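Gamma-glutamyltransferase 1 Threonine peptidase. MEROPS family T03 (Pseudomonas nitroreducens, PDB 7D9E) transfers the gamma-glutamyl group of glutathione and related compounds to amino acids, or to water in hydrolysis. Local coordinates at residues 83-88 with 170-175; 101-106 with 122-127; 135-140 with 161-166. One frame throughout, in Å; residues are numbered along the deposited sequence.

Contact 1. Residues 83-88 with 170-175; sequences GHVSLV and IRVNGK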
ATOM      1  N   GLY B  83      10.356  22.314  -7.162  1.00 31.96           N
ATOM      2  CA  GLY B  83      10.732  22.215  -5.768  1.00 34.94           C
ATOM      3  C   GLY B  83       9.600  22.412  -4.793  1.00 46.40           C
ATOM      4  O   GLY B  83       9.850  22.588  -3.591  1.00 32.97           O
ATOM      5  N   HIS B  84       8.359  22.384  -5.266  1.00 31.70           N
ATOM      6  CA  HIS B  84       7.207  22.502  -4.393  1.00 30.08           C
ATOM      7  C   HIS B  84       6.256  21.353  -4.658  1.00 27.28           C
ATOM      8  O   HIS B  84       6.092  20.912  -5.797  1.00 25.92           O
ATOM      9  CB  HIS B  84       6.502  23.827  -4.626  1.00 28.16           C
ATOM     10  CG  HIS B  84       7.379  25.008  -4.370  1.00 33.70           C
ATOM     11  ND1 HIS B  84       7.990  25.714  -5.383  1.00 39.35           N
ATOM     12  CD2 HIS B  84       7.794  25.571  -3.211  1.00 42.88           C
ATOM     13  CE1 HIS B  84       8.720  26.684  -4.861  1.00 40.59           C
ATOM     14  NE2 HIS B  84       8.621  26.617  -3.545  1.00 41.70           N
ATOM     15  N   VAL B  85       5.641  20.866  -3.584  1.00 25.73           N
ATOM     16  CA  VAL B  85       4.673  19.793  -3.708  1.00 22.65           C
ATOM     17  C   VAL B  85       3.503  20.261  -4.561  1.00 22.93           C
ATOM     18  O   VAL B  85       2.991  21.373  -4.401  1.00 25.42           O
ATOM     19  CB  VAL B  85       4.207  19.377  -2.307  1.00 23.40           C
ATOM     20  CG1 VAL B  85       3.051  18.407  -2.393  1.00 22.12           C
ATOM     21  CG2 VAL B  85       5.367  18.766  -1.536  1.00 26.91           C
ATOM     22  N   SER B  86       3.070  19.389  -5.460  1.00 21.68           N
ATOM     23  CA  SER B  86       1.901  19.638  -6.289  1.00 20.70           C
ATOM     24  C   SER B  86       0.819  18.585  -6.110  1.00 19.65           C
ATOM     25  O   SER B  86      -0.357  18.923  -6.253  1.00 21.16           O
ATOM     26  CB  SER B  86       2.292  19.704  -7.766  1.00 27.02           C
ATOM     27  OG  SER B  86       2.962  18.532  -8.171  1.00 31.21           O
ATOM     28  N   LEU B  87       1.168  17.334  -5.796  1.00 18.40           N
ATOM     29  CA  LEU B  87       0.155  16.299  -5.641  1.00 17.39           C
ATOM     30  C   LEU B  87       0.684  15.235  -4.705  1.00 20.52           C
ATOM     31  O   LEU B  87       1.829  14.804  -4.849  1.00 22.06           O
ATOM     32  CB  LEU B  87      -0.189  15.679  -7.002  1.00 20.02           C
ATOM     33  CG  LEU B  87      -1.381  14.709  -7.019  1.00 22.18           C
ATOM     34  CD1 LEU B  87      -2.674  15.470  -6.776  1.00 23.30           C
ATOM     35  CD2 LEU B  87      -1.424  13.948  -8.343  1.00 21.68           C
ATOM     36  N   VAL B  88      -0.140  14.814  -3.751  1.00 17.77           N
ATOM     37  CA  VAL B  88       0.213  13.751  -2.816  1.00 17.53           C
ATOM     38  C   VAL B  88      -0.868  12.700  -2.941  1.00 18.21           C
ATOM     39  O   VAL B  88      -2.055  13.038  -2.894  1.00 17.63           O
ATOM     40  CB  VAL B  88       0.280  14.273  -1.372  1.00 15.57           C
ATOM     41  CG1 VAL B  88       0.822  13.191  -0.448  1.00 18.38           C
ATOM     42  CG2 VAL B  88       1.173  15.513  -1.289  1.00 17.69           C
ATOM     43  N   ILE B 170      -4.108  14.881  -2.143  1.00 18.63           N
ATOM     44  CA  ILE B 170      -4.090  16.326  -1.908  1.00 18.92           C
ATOM     45  C   ILE B 170      -3.418  16.967  -3.111  1.00 19.42           C
ATOM     46  O   ILE B 170      -2.362  16.508  -3.549  1.00 21.70           O
ATOM     47  CB  ILE B 170      -3.284  16.678  -0.637  1.00 19.09           C
ATOM     48  CG1 ILE B 170      -3.919  16.015   0.579  1.00 17.69           C
ATOM     49  CG2 ILE B 170      -3.161  18.195  -0.486  1.00 23.26           C
ATOM     50  CD1 ILE B 170      -3.046  16.119   1.829  1.00 19.09           C
ATOM     51  N   ARG B 171      -4.019  18.012  -3.651  1.00 18.87           N
ATOM     52  CA  ARG B 171      -3.437  18.770  -4.746  1.00 20.86           C
ATOM     53  C   ARG B 171      -3.151  20.177  -4.254  1.00 24.55           C
ATOM     54  O   ARG B 171      -3.936  20.759  -3.496  1.00 25.89           O
ATOM     55  CB  ARG B 171      -4.409  18.844  -5.947  1.00 22.19           C
ATOM     56  CG  ARG B 171      -3.849  19.496  -7.212  1.00 25.53           C
ATOM     57  CD  ARG B 171      -4.930  19.463  -8.308  1.00 36.26           C
ATOM     58  NE  ARG B 171      -4.441  19.789  -9.639  1.00 51.47           N
ATOM     59  CZ  ARG B 171      -5.081  19.479 -10.767  1.00 50.27           C
ATOM     60  NH1 ARG B 171      -6.237  18.827 -10.726  1.00 45.58           N
ATOM     61  NH2 ARG B 171      -4.562  19.814 -11.938  1.00 59.18           N
ATOM     62  N   VAL B 172      -2.022  20.717  -4.692  1.00 24.64           N
ATOM     63  CA  VAL B 172      -1.587  22.059  -4.343  1.00 24.89           C
ATOM     64  C   VAL B 172      -1.512  22.861  -5.630  1.00 27.04           C
ATOM     65  O   VAL B 172      -0.867  22.428  -6.593  1.00 34.98           O
ATOM     66  CB  VAL B 172      -0.216  22.030  -3.642  1.00 26.97           C
ATOM     67  CG1 VAL B 172       0.195  23.437  -3.257  1.00 30.30           C
ATOM     68  CG2 VAL B 172      -0.252  21.115  -2.432  1.00 26.92           C
ATOM     69  N   ASN B 173      -2.180  24.012  -5.649  1.00 34.36           N
ATOM     70  CA  ASN B 173      -2.132  24.951  -6.769  1.00 39.55           C
ATOM     71  C   ASN B 173      -1.714  26.305  -6.212  1.00 41.90           C
ATOM     72  O   ASN B 173      -2.539  27.038  -5.657  1.00 40.48           O
ATOM     73  CB  ASN B 173      -3.475  25.065  -7.479  1.00 39.35           C
ATOM     74  CG  ASN B 173      -3.391  25.925  -8.751  1.00 46.52           C
ATOM     75  N   GLY B 174      -0.444  26.652  -6.379  1.00 42.23           N
ATOM     76  CA  GLY B 174       0.060  27.849  -5.744  1.00 40.72           C
ATOM     77  C   GLY B 174       0.018  27.692  -4.241  1.00 38.09           C
ATOM     78  O   GLY B 174       0.661  26.786  -3.691  1.00 41.30           O
ATOM     79  N   LYS B 175      -0.751  28.544  -3.571  1.00 40.91           N
ATOM     80  CA  LYS B 175      -0.928  28.452  -2.131  1.00 39.94           C
ATOM     81  C   LYS B 175      -2.165  27.658  -1.733  1.00 36.74           C
ATOM     82  O   LYS B 175      -2.312  27.329  -0.549  1.00 41.77           O
ATOM     83  CB  LYS B 175      -1.034  29.855  -1.519  1.00 50.73           C
TER
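Three backbone hydrogen bonds join the antiparallel strands 84-88 and 170-173. V88 and I170 form a hydrogen-bonded pair: V88 N donates to I170 O at 2.8 Å, and I170 N returns a bond to V88 O at 2.9 Å. Both donors lie in the plane of the carbonyl they meet. The third bond, V172 N to S86 O, is also 2.9 Å long and nearly straight at the hydrogen (171°). Its donor stands 44° above the carbonyl plane of S86, not on a lone pair. S86 and L87 both face V79 of strand 77-81, a classic beta bulge.

L87 and R171 are the non-hydrogen-bonded pair. With CG anti to the backbone N (chi1 -172°), L87 brings CD1 to 3.9 Å from R171 CB. On the other face V88 CB and I170 CB sit side by side, 4.4 Å apart. V172 CB rests 3.4 Å from V85 O, and both its methyls lie near the same oxygen. The paired backbone groups of S86, V88, I170 and V172 thus bond across the strands. The V88/I170 face is aliphatic against strand 2-7, while the L87 face adds the long chain of R171 against helices 97-109 and 115-120 of this Ntn-hydrolase sandwich.

Contact 2. Residues 101-106 with 122-127; sequences IFQVLN and QRVHHQ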
ATOM      1  N   ILE B 101      -2.709   4.272  -9.287  1.00 13.80           N
ATOM      2  CA  ILE B 101      -2.006   5.551  -9.232  1.00 14.75           C
ATOM      3  C   ILE B 101      -1.725   6.085 -10.638  1.00 16.41           C
ATOM      4  O   ILE B 101      -1.932   7.278 -10.915  1.00 15.33           O
ATOM      5  CB  ILE B 101      -0.738   5.421  -8.390  1.00 15.15           C
ATOM      6  CG1 ILE B 101      -1.143   5.241  -6.941  1.00 16.32           C
ATOM      7  CG2 ILE B 101       0.164   6.659  -8.573  1.00 17.56           C
ATOM      8  CD1 ILE B 101      -0.041   4.868  -6.012  1.00 18.78           C
ATOM      9  N   PHE B 102      -1.259   5.212 -11.543  1.00 15.83           N
ATOM     10  CA  PHE B 102      -0.998   5.595 -12.926  1.00 14.49           C
ATOM     11  C   PHE B 102      -2.240   6.179 -13.573  1.00 15.37           C
ATOM     12  O   PHE B 102      -2.162   7.207 -14.251  1.00 16.73           O
ATOM     13  CB  PHE B 102      -0.529   4.345 -13.673  1.00 17.11           C
ATOM     14  CG  PHE B 102      -0.260   4.527 -15.146  1.00 17.29           C
ATOM     15  CD1 PHE B 102       0.531   5.568 -15.629  1.00 18.15           C
ATOM     16  CD2 PHE B 102      -0.728   3.582 -16.046  1.00 20.11           C
ATOM     17  CE1 PHE B 102       0.826   5.650 -16.983  1.00 19.37           C
ATOM     18  CE2 PHE B 102      -0.440   3.684 -17.394  1.00 21.14           C
ATOM     19  CZ  PHE B 102       0.333   4.708 -17.847  1.00 17.57           C
ATOM     20  N   GLN B 103      -3.397   5.537 -13.374  1.00 15.19           N
ATOM     21  CA  GLN B 103      -4.627   6.052 -13.963  1.00 14.26           C
ATOM     22  C   GLN B 103      -4.971   7.415 -13.388  1.00 15.49           C
ATOM     23  O   GLN B 103      -5.318   8.330 -14.130  1.00 15.97           O
ATOM     24  CB  GLN B 103      -5.767   5.047 -13.764  1.00 14.84           C
ATOM     25  CG  GLN B 103      -5.639   3.849 -14.721  1.00 16.44           C
ATOM     26  CD  GLN B 103      -6.553   2.704 -14.348  1.00 16.28           C
ATOM     27  OE1 GLN B 103      -7.679   2.594 -14.862  1.00 16.84           O
ATOM     28  NE2 GLN B 103      -6.084   1.842 -13.457  1.00 15.83           N
ATOM     29  N   VAL B 104      -4.846   7.585 -12.074  1.00 15.79           N
ATOM     30  CA  VAL B 104      -5.148   8.891 -11.503  1.00 14.64           C
ATOM     31  C   VAL B 104      -4.199   9.954 -12.056  1.00 14.73           C
ATOM     32  O   VAL B 104      -4.623  11.077 -12.373  1.00 16.80           O
ATOM     33  CB  VAL B 104      -5.162   8.849  -9.968  1.00 15.88           C
ATOM     34  CG1 VAL B 104      -5.327  10.251  -9.385  1.00 16.92           C
ATOM     35  CG2 VAL B 104      -6.289   7.947  -9.451  1.00 17.39           C
ATOM     36  N   LEU B 105      -2.901   9.624 -12.169  1.00 15.35           N
ATOM     37  CA  LEU B 105      -1.947  10.577 -12.737  1.00 16.95           C
ATOM     38  C   LEU B 105      -2.312  10.923 -14.174  1.00 17.53           C
ATOM     39  O   LEU B 105      -2.227  12.092 -14.586  1.00 19.20           O
ATOM     40  CB  LEU B 105      -0.526  10.011 -12.668  1.00 17.05           C
ATOM     41  CG  LEU B 105       0.047   9.860 -11.265  1.00 19.60           C
ATOM     42  CD1 LEU B 105       1.371   9.088 -11.350  1.00 19.20           C
ATOM     43  CD2 LEU B 105       0.275  11.199 -10.607  1.00 20.70           C
ATOM     44  N   ASN B 106      -2.689   9.915 -14.966  1.00 15.86           N
ATOM     45  CA  ASN B 106      -3.122  10.202 -16.332  1.00 17.39           C
ATOM     46  C   ASN B 106      -4.331  11.135 -16.333  1.00 17.54           C
ATOM     47  O   ASN B 106      -4.410  12.058 -17.145  1.00 19.69           O
ATOM     48  CB  ASN B 106      -3.498   8.915 -17.064  1.00 17.08           C
ATOM     49  CG  ASN B 106      -2.301   8.015 -17.322  1.00 20.24           C
ATOM     50  OD1 ASN B 106      -1.155   8.421 -17.183  1.00 20.85           O
ATOM     51  ND2 ASN B 106      -2.584   6.811 -17.776  1.00 20.15           N
ATOM     52  N   GLN B 122     -13.853   5.673 -13.199  1.00 17.70           N
ATOM     53  CA  GLN B 122     -13.638   4.242 -13.347  1.00 16.42           C
ATOM     54  C   GLN B 122     -12.156   3.923 -13.494  1.00 17.72           C
ATOM     55  O   GLN B 122     -11.430   4.608 -14.220  1.00 16.32           O
ATOM     56  CB  GLN B 122     -14.368   3.757 -14.601  1.00 16.47           C
ATOM     57  CG  GLN B 122     -14.227   2.281 -14.897  1.00 16.84           C
ATOM     58  CD  GLN B 122     -15.017   1.908 -16.135  1.00 20.67           C
ATOM     59  OE1 GLN B 122     -15.974   1.110 -16.094  1.00 24.15           O
ATOM     60  NE2 GLN B 122     -14.654   2.521 -17.234  1.00 21.19           N
ATOM     61  N   ARG B 123     -11.714   2.877 -12.792  1.00 15.89           N
ATOM     62  CA  ARG B 123     -10.378   2.321 -12.957  1.00 14.61           C
ATOM     63  C   ARG B 123     -10.506   0.836 -13.246  1.00 14.84           C
ATOM     64  O   ARG B 123     -11.425   0.169 -12.754  1.00 17.49           O
ATOM     65  CB  ARG B 123      -9.490   2.524 -11.721  1.00 16.31           C
ATOM     66  CG  ARG B 123      -9.177   3.990 -11.477  1.00 16.12           C
ATOM     67  CD  ARG B 123      -8.134   4.192 -10.426  1.00 14.22           C
ATOM     68  NE  ARG B 123      -8.530   3.765  -9.092  1.00 14.65           N
ATOM     69  CZ  ARG B 123      -9.102   4.543  -8.176  1.00 15.39           C
ATOM     70  NH1 ARG B 123      -9.407   5.804  -8.464  1.00 16.90           N
ATOM     71  NH2 ARG B 123      -9.404   4.056  -6.992  1.00 16.28           N
ATOM     72  N   VAL B 124      -9.587   0.320 -14.067  1.00 15.82           N
ATOM     73  CA  VAL B 124      -9.551  -1.104 -14.394  1.00 15.67           C
ATOM     74  C   VAL B 124      -8.107  -1.570 -14.285  1.00 15.14           C
ATOM     75  O   VAL B 124      -7.188  -0.767 -14.138  1.00 17.60           O
ATOM     76  CB  VAL B 124     -10.134  -1.419 -15.793  1.00 17.59           C
ATOM     77  CG1 VAL B 124     -11.605  -0.993 -15.849  1.00 20.49           C
ATOM     78  CG2 VAL B 124      -9.313  -0.776 -16.872  1.00 19.43           C
ATOM     79  N   HIS B 125      -7.898  -2.881 -14.405  1.00 15.73           N
ATOM     80  CA  HIS B 125      -6.572  -3.426 -14.152  1.00 17.64           C
ATOM     81  C   HIS B 125      -6.312  -4.667 -14.993  1.00 18.22           C
ATOM     82  O   HIS B 125      -7.175  -5.541 -15.115  1.00 19.10           O
ATOM     83  CB  HIS B 125      -6.479  -3.792 -12.668  1.00 16.46           C
ATOM     84  CG  HIS B 125      -5.195  -4.438 -12.272  1.00 15.91           C
ATOM     85  ND1 HIS B 125      -4.009  -3.738 -12.178  1.00 17.41           N
ATOM     86  CD2 HIS B 125      -4.907  -5.724 -11.963  1.00 17.24           C
ATOM     87  CE1 HIS B 125      -3.047  -4.569 -11.800  1.00 17.13           C
ATOM     88  NE2 HIS B 125      -3.565  -5.779 -11.670  1.00 18.92           N
ATOM     89  N   HIS B 126      -5.102  -4.746 -15.544  1.00 17.33           N
ATOM     90  CA  HIS B 126      -4.601  -5.930 -16.210  1.00 18.84           C
ATOM     91  C   HIS B 126      -3.188  -6.191 -15.705  1.00 19.33           C
ATOM     92  O   HIS B 126      -2.457  -5.256 -15.383  1.00 19.56           O
ATOM     93  CB  HIS B 126      -4.581  -5.726 -17.734  1.00 18.38           C
ATOM     94  CG  HIS B 126      -4.005  -6.881 -18.482  1.00 20.89           C
ATOM     95  ND1 HIS B 126      -4.599  -8.127 -18.489  1.00 21.97           N
ATOM     96  CD2 HIS B 126      -2.890  -6.987 -19.239  1.00 21.90           C
ATOM     97  CE1 HIS B 126      -3.860  -8.954 -19.212  1.00 23.73           C
ATOM     98  NE2 HIS B 126      -2.821  -8.285 -19.681  1.00 22.94           N
ATOM     99  N   GLN B 127      -2.801  -7.482 -15.620  1.00 19.88           N
ATOM    100  CA  GLN B 127      -1.499  -7.812 -15.038  1.00 19.37           C
ATOM    101  C   GLN B 127      -0.858  -9.036 -15.679  1.00 21.75           C
ATOM    102  O   GLN B 127      -0.126  -9.777 -15.008  1.00 22.26           O
ATOM    103  CB  GLN B 127      -1.626  -7.964 -13.521  1.00 21.22           C
ATOM    104  CG  GLN B 127      -2.664  -8.994 -13.091  1.00 21.42           C
ATOM    105  CD  GLN B 127      -2.671  -9.211 -11.591  1.00 20.65           C
ATOM    106  OE1 GLN B 127      -2.578  -8.255 -10.811  1.00 19.45           O
ATOM    107  NE2 GLN B 127      -2.782 -10.464 -11.180  1.00 23.77           N
TER
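The helix 97-109 is tied here to segment 122-127, which includes a short, weakly bonded strand at about 125-126. The side chain of Q103 reaches out extended beyond CG, and its amide bonds both the N and the O of V124. V124 N donates to Q103 OE1 at 3.1 Å, in the carbonyl plane and on a lone pair. In return Q103 NE2 donates to V124 O at 2.9 Å. This second bond is more bent (133° at the hydrogen), and the acceptor lies 31° out of the amide plane. NE2 also bonds T99 O, one turn back in the helix. The amide therefore has three bonds, which fix its rotation.

R123 lies alongside Q103, with its CB 3.6 Å from Q103 OE1. Its chain bends at chi3 (-65°), and NH1 comes to 3.9 Å from V104 CG2. The guanidinium end is held elsewhere: NH2 bonds M164 O and forms a salt bridge with D182. The side chain of R123 is about 8 Å from G93, a residue of the DON pocket, so the contact is second-shell at most. Further on, H125 NE2 donates to Q127 OE1 at 2.8 Å, with the acceptor in the ring plane.

The contact is buried. Q103 packs on L303 of the partner chain, V104 on L89 of strand 84-90, and V124 on I134 of strand 133-136.

Contact 3. Residues 135-140 with 161-166; sequences YYDAYA and GWNMGD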
ATOM      1  N   TYR B 135      -9.685  -6.670 -14.900  1.00 19.42           N
ATOM      2  CA  TYR B 135     -10.478  -6.618 -13.681  1.00 18.65           C
ATOM      3  C   TYR B 135     -11.162  -5.265 -13.559  1.00 18.05           C
ATOM      4  O   TYR B 135     -10.589  -4.221 -13.903  1.00 18.19           O
ATOM      5  CB  TYR B 135      -9.593  -6.863 -12.452  1.00 18.00           C
ATOM      6  CG  TYR B 135      -9.020  -8.242 -12.416  1.00 20.50           C
ATOM      7  CD1 TYR B 135      -9.788  -9.322 -11.997  1.00 20.95           C
ATOM      8  CD2 TYR B 135      -7.726  -8.480 -12.824  1.00 23.52           C
ATOM      9  CE1 TYR B 135      -9.271 -10.602 -11.977  1.00 26.84           C
ATOM     10  CE2 TYR B 135      -7.202  -9.755 -12.806  1.00 25.80           C
ATOM     11  CZ  TYR B 135      -7.982 -10.807 -12.383  1.00 25.87           C
ATOM     12  OH  TYR B 135      -7.457 -12.077 -12.375  1.00 30.38           O
ATOM     13  N   TYR B 136     -12.389  -5.297 -13.043  1.00 18.46           N
ATOM     14  CA  TYR B 136     -13.162  -4.092 -12.768  1.00 18.34           C
ATOM     15  C   TYR B 136     -13.819  -4.269 -11.404  1.00 19.99           C
ATOM     16  O   TYR B 136     -13.846  -5.376 -10.846  1.00 19.50           O
ATOM     17  CB  TYR B 136     -14.215  -3.821 -13.865  1.00 20.83           C
ATOM     18  CG  TYR B 136     -15.276  -4.889 -14.046  1.00 20.54           C
ATOM     19  CD1 TYR B 136     -16.438  -4.880 -13.281  1.00 20.96           C
ATOM     20  CD2 TYR B 136     -15.137  -5.893 -15.009  1.00 21.10           C
ATOM     21  CE1 TYR B 136     -17.414  -5.834 -13.450  1.00 25.96           C
ATOM     22  CE2 TYR B 136     -16.114  -6.863 -15.180  1.00 23.55           C
ATOM     23  CZ  TYR B 136     -17.251  -6.826 -14.400  1.00 25.13           C
ATOM     24  OH  TYR B 136     -18.238  -7.781 -14.568  1.00 28.33           O
ATOM     25  N   ASP B 137     -14.327  -3.167 -10.843  1.00 18.30           N
ATOM     26  CA  ASP B 137     -15.018  -3.228  -9.558  1.00 19.34           C
ATOM     27  C   ASP B 137     -16.511  -2.945  -9.720  1.00 19.10           C
ATOM     28  O   ASP B 137     -16.999  -2.557 -10.790  1.00 20.44           O
ATOM     29  CB  ASP B 137     -14.355  -2.342  -8.481  1.00 18.64           C
ATOM     30  CG  ASP B 137     -14.399  -0.859  -8.771  1.00 19.41           C
ATOM     31  OD1 ASP B 137     -15.071  -0.413  -9.726  1.00 19.73           O
ATOM     32  OD2 ASP B 137     -13.756  -0.099  -8.005  1.00 17.38           O
ATOM     33  N   ALA B 138     -17.255  -3.193  -8.649  1.00 19.56           N
ATOM     34  CA  ALA B 138     -18.694  -2.982  -8.698  1.00 22.46           C
ATOM     35  C   ALA B 138     -19.053  -1.511  -8.566  1.00 19.14           C
ATOM     36  O   ALA B 138     -20.185  -1.128  -8.887  1.00 22.47           O
ATOM     37  CB  ALA B 138     -19.381  -3.820  -7.620  1.00 27.79           C
ATOM     38  N   TYR B 139     -18.120  -0.689  -8.081  1.00 19.56           N
ATOM     39  CA  TYR B 139     -18.325   0.755  -8.051  1.00 19.06           C
ATOM     40  C   TYR B 139     -18.500   1.331  -9.449  1.00 19.15           C
ATOM     41  O   TYR B 139     -19.377   2.177  -9.671  1.00 20.99           O
ATOM     42  CB  TYR B 139     -17.148   1.409  -7.308  1.00 18.58           C
ATOM     43  CG  TYR B 139     -17.025   2.887  -7.577  1.00 16.84           C
ATOM     44  CD1 TYR B 139     -17.770   3.813  -6.863  1.00 16.73           C
ATOM     45  CD2 TYR B 139     -16.138   3.351  -8.534  1.00 16.10           C
ATOM     46  CE1 TYR B 139     -17.658   5.158  -7.124  1.00 22.34           C
ATOM     47  CE2 TYR B 139     -16.031   4.690  -8.806  1.00 16.66           C
ATOM     48  CZ  TYR B 139     -16.779   5.592  -8.087  1.00 20.36           C
ATOM     49  OH  TYR B 139     -16.679   6.941  -8.348  1.00 23.17           O
ATOM     50  N   ALA B 140     -17.681   0.891 -10.406  1.00 18.98           N
ATOM     51  CA  ALA B 140     -17.734   1.388 -11.782  1.00 19.99           C
ATOM     52  C   ALA B 140     -17.456   0.236 -12.729  1.00 20.19           C
ATOM     53  O   ALA B 140     -16.383   0.146 -13.335  1.00 19.68           O
ATOM     54  CB  ALA B 140     -16.730   2.522 -11.984  1.00 20.29           C
ATOM     55  N   GLY B 161     -14.510  -8.214  -7.138  1.00 28.05           N
ATOM     56  CA  GLY B 161     -15.207  -8.459  -5.886  1.00 29.89           C
ATOM     57  C   GLY B 161     -14.770  -7.581  -4.739  1.00 33.87           C
ATOM     58  O   GLY B 161     -15.049  -7.904  -3.583  1.00 35.25           O
ATOM     59  N   TRP B 162     -14.075  -6.493  -5.029  1.00 26.03           N
ATOM     60  CA  TRP B 162     -13.621  -5.495  -4.067  1.00 25.32           C
ATOM     61  C   TRP B 162     -13.260  -4.247  -4.852  1.00 24.14           C
ATOM     62  O   TRP B 162     -12.829  -4.321  -6.001  1.00 21.03           O
ATOM     63  CB  TRP B 162     -12.480  -6.030  -3.184  1.00 27.94           C
ATOM     64  CG  TRP B 162     -11.339  -6.725  -3.912  1.00 35.68           C
ATOM     65  CD1 TRP B 162     -11.325  -8.036  -4.316  1.00 39.21           C
ATOM     66  CD2 TRP B 162     -10.032  -6.205  -4.215  1.00 28.55           C
ATOM     67  NE1 TRP B 162     -10.122  -8.343  -4.902  1.00 38.58           N
ATOM     68  CE2 TRP B 162      -9.308  -7.242  -4.848  1.00 37.58           C
ATOM     69  CE3 TRP B 162      -9.413  -4.967  -4.029  1.00 35.95           C
ATOM     70  CZ2 TRP B 162      -8.000  -7.076  -5.299  1.00 33.78           C
ATOM     71  CZ3 TRP B 162      -8.111  -4.803  -4.486  1.00 44.20           C
ATOM     72  CH2 TRP B 162      -7.418  -5.858  -5.104  1.00 39.86           C
ATOM     73  N   ASN B 163     -13.505  -3.094  -4.246  1.00 21.27           N
ATOM     74  CA  ASN B 163     -13.305  -1.848  -4.966  1.00 21.45           C
ATOM     75  C   ASN B 163     -11.846  -1.712  -5.381  1.00 20.95           C
ATOM     76  O   ASN B 163     -10.921  -2.197  -4.721  1.00 23.32           O
ATOM     77  CB  ASN B 163     -13.849  -0.670  -4.161  1.00 28.04           C
ATOM     78  CG  ASN B 163     -15.369  -0.582  -4.226  1.00 27.76           C
ATOM     79  OD1 ASN B 163     -16.038  -1.310  -5.023  1.00 29.62           O
ATOM     80  ND2 ASN B 163     -15.942   0.254  -3.380  1.00 35.24           N
ATOM     81  N   MET B 164     -11.655  -1.029  -6.501  0.58 17.62           N
ATOM     82  CA  MET B 164     -10.362  -0.906  -7.163  0.58 16.95           C
ATOM     83  C   MET B 164      -9.591   0.258  -6.546  0.58 18.25           C
ATOM     84  O   MET B 164      -9.382   1.310  -7.158  0.58 18.17           O
ATOM     85  CB  MET B 164     -10.595  -0.699  -8.655  0.58 18.59           C
ATOM     86  CG  MET B 164      -9.351  -0.603  -9.510  0.58 24.49           C
ATOM     87  SD  MET B 164      -8.633  -2.225  -9.785  0.58 20.64           S
ATOM     88  CE  MET B 164      -9.903  -3.033 -10.763  0.58 21.51           C
ATOM     89  N   GLY B 165      -9.159   0.052  -5.296  1.00 19.58           N
ATOM     90  CA  GLY B 165      -8.419   1.075  -4.590  1.00 18.31           C
ATOM     91  C   GLY B 165      -9.295   1.994  -3.767  1.00 18.12           C
ATOM     92  O   GLY B 165     -10.516   1.838  -3.647  1.00 20.11           O
ATOM     93  N   ASP B 166      -8.621   2.976  -3.161  1.00 15.48           N
ATOM     94  CA  ASP B 166      -9.181   3.938  -2.212  1.00 15.17           C
ATOM     95  C   ASP B 166      -8.176   5.093  -2.164  1.00 15.54           C
ATOM     96  O   ASP B 166      -7.433   5.277  -1.191  1.00 17.49           O
ATOM     97  CB  ASP B 166      -9.484   3.299  -0.869  1.00 17.17           C
ATOM     98  CG  ASP B 166     -10.255   4.220   0.059  1.00 24.82           C
ATOM     99  OD1 ASP B 166     -10.822   5.229  -0.403  1.00 28.14           O
ATOM    100  OD2 ASP B 166     -10.351   3.888   1.253  1.00 26.59           O
TER
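A single carboxylate, that of D137, binds both segments. Its CG takes the crowded position between the backbone N and the carbonyl carbon (chi1 65°). OD2 receives M164 N at 2.7 Å through its anti lone pair, in a nearly straight bond (164°). OD1 is met by A140 N at 3.0 Å, from above the carboxylate plane, in an Asx motif that folds its own segment. OD2 also pairs with R184 in a salt bridge, which would probably help keep this buried group ionised.

M164 is the centre of an inverse gamma turn. Its side chain crosses D137 obliquely, with CB 3.3 Å from D137 OD2. In one of two modelled conformers, CG is anti to the backbone N, and bends at chi2 and chi3 carry CE back to 3.4 Å from Y135 O. N163 sets OD1 3.7 Å from Y139 CB, while its ND2 bonds R184 O. The side chain of W162 lies about 4 Å from G93, which lines the DON pocket, and about 7 Å from bound DON.

The loop 161-166, between strands 156-159 and 168-173, thus lies against the end of strand 133-136. That strand runs between 125-126 and 156-159: Y135 packs on H125 and Y136 on L157.

Contact 2 is the buried one; contacts 1 and 3 are partly buried. Contact 1 is ordinary strand pairing, made by backbone bonds, and lies away from the annotated sites. In contacts 2 and 3 there is no strand ladder between the segments. There a side-chain amide or carboxylate captures backbone atoms of the other segment instead, nearer the bound ligand. These two contacts have centres about 11 Å apart and share a sheet, since H125 O and Y135 N bond strands 125-126 and 133-136 at 2.8 Å. Contacts 1 and 2 meet through aliphatic packing of L87 on L105. Contact 1 adjoins contact 3 only in sequence, as D166 is followed closely by strand 168-173.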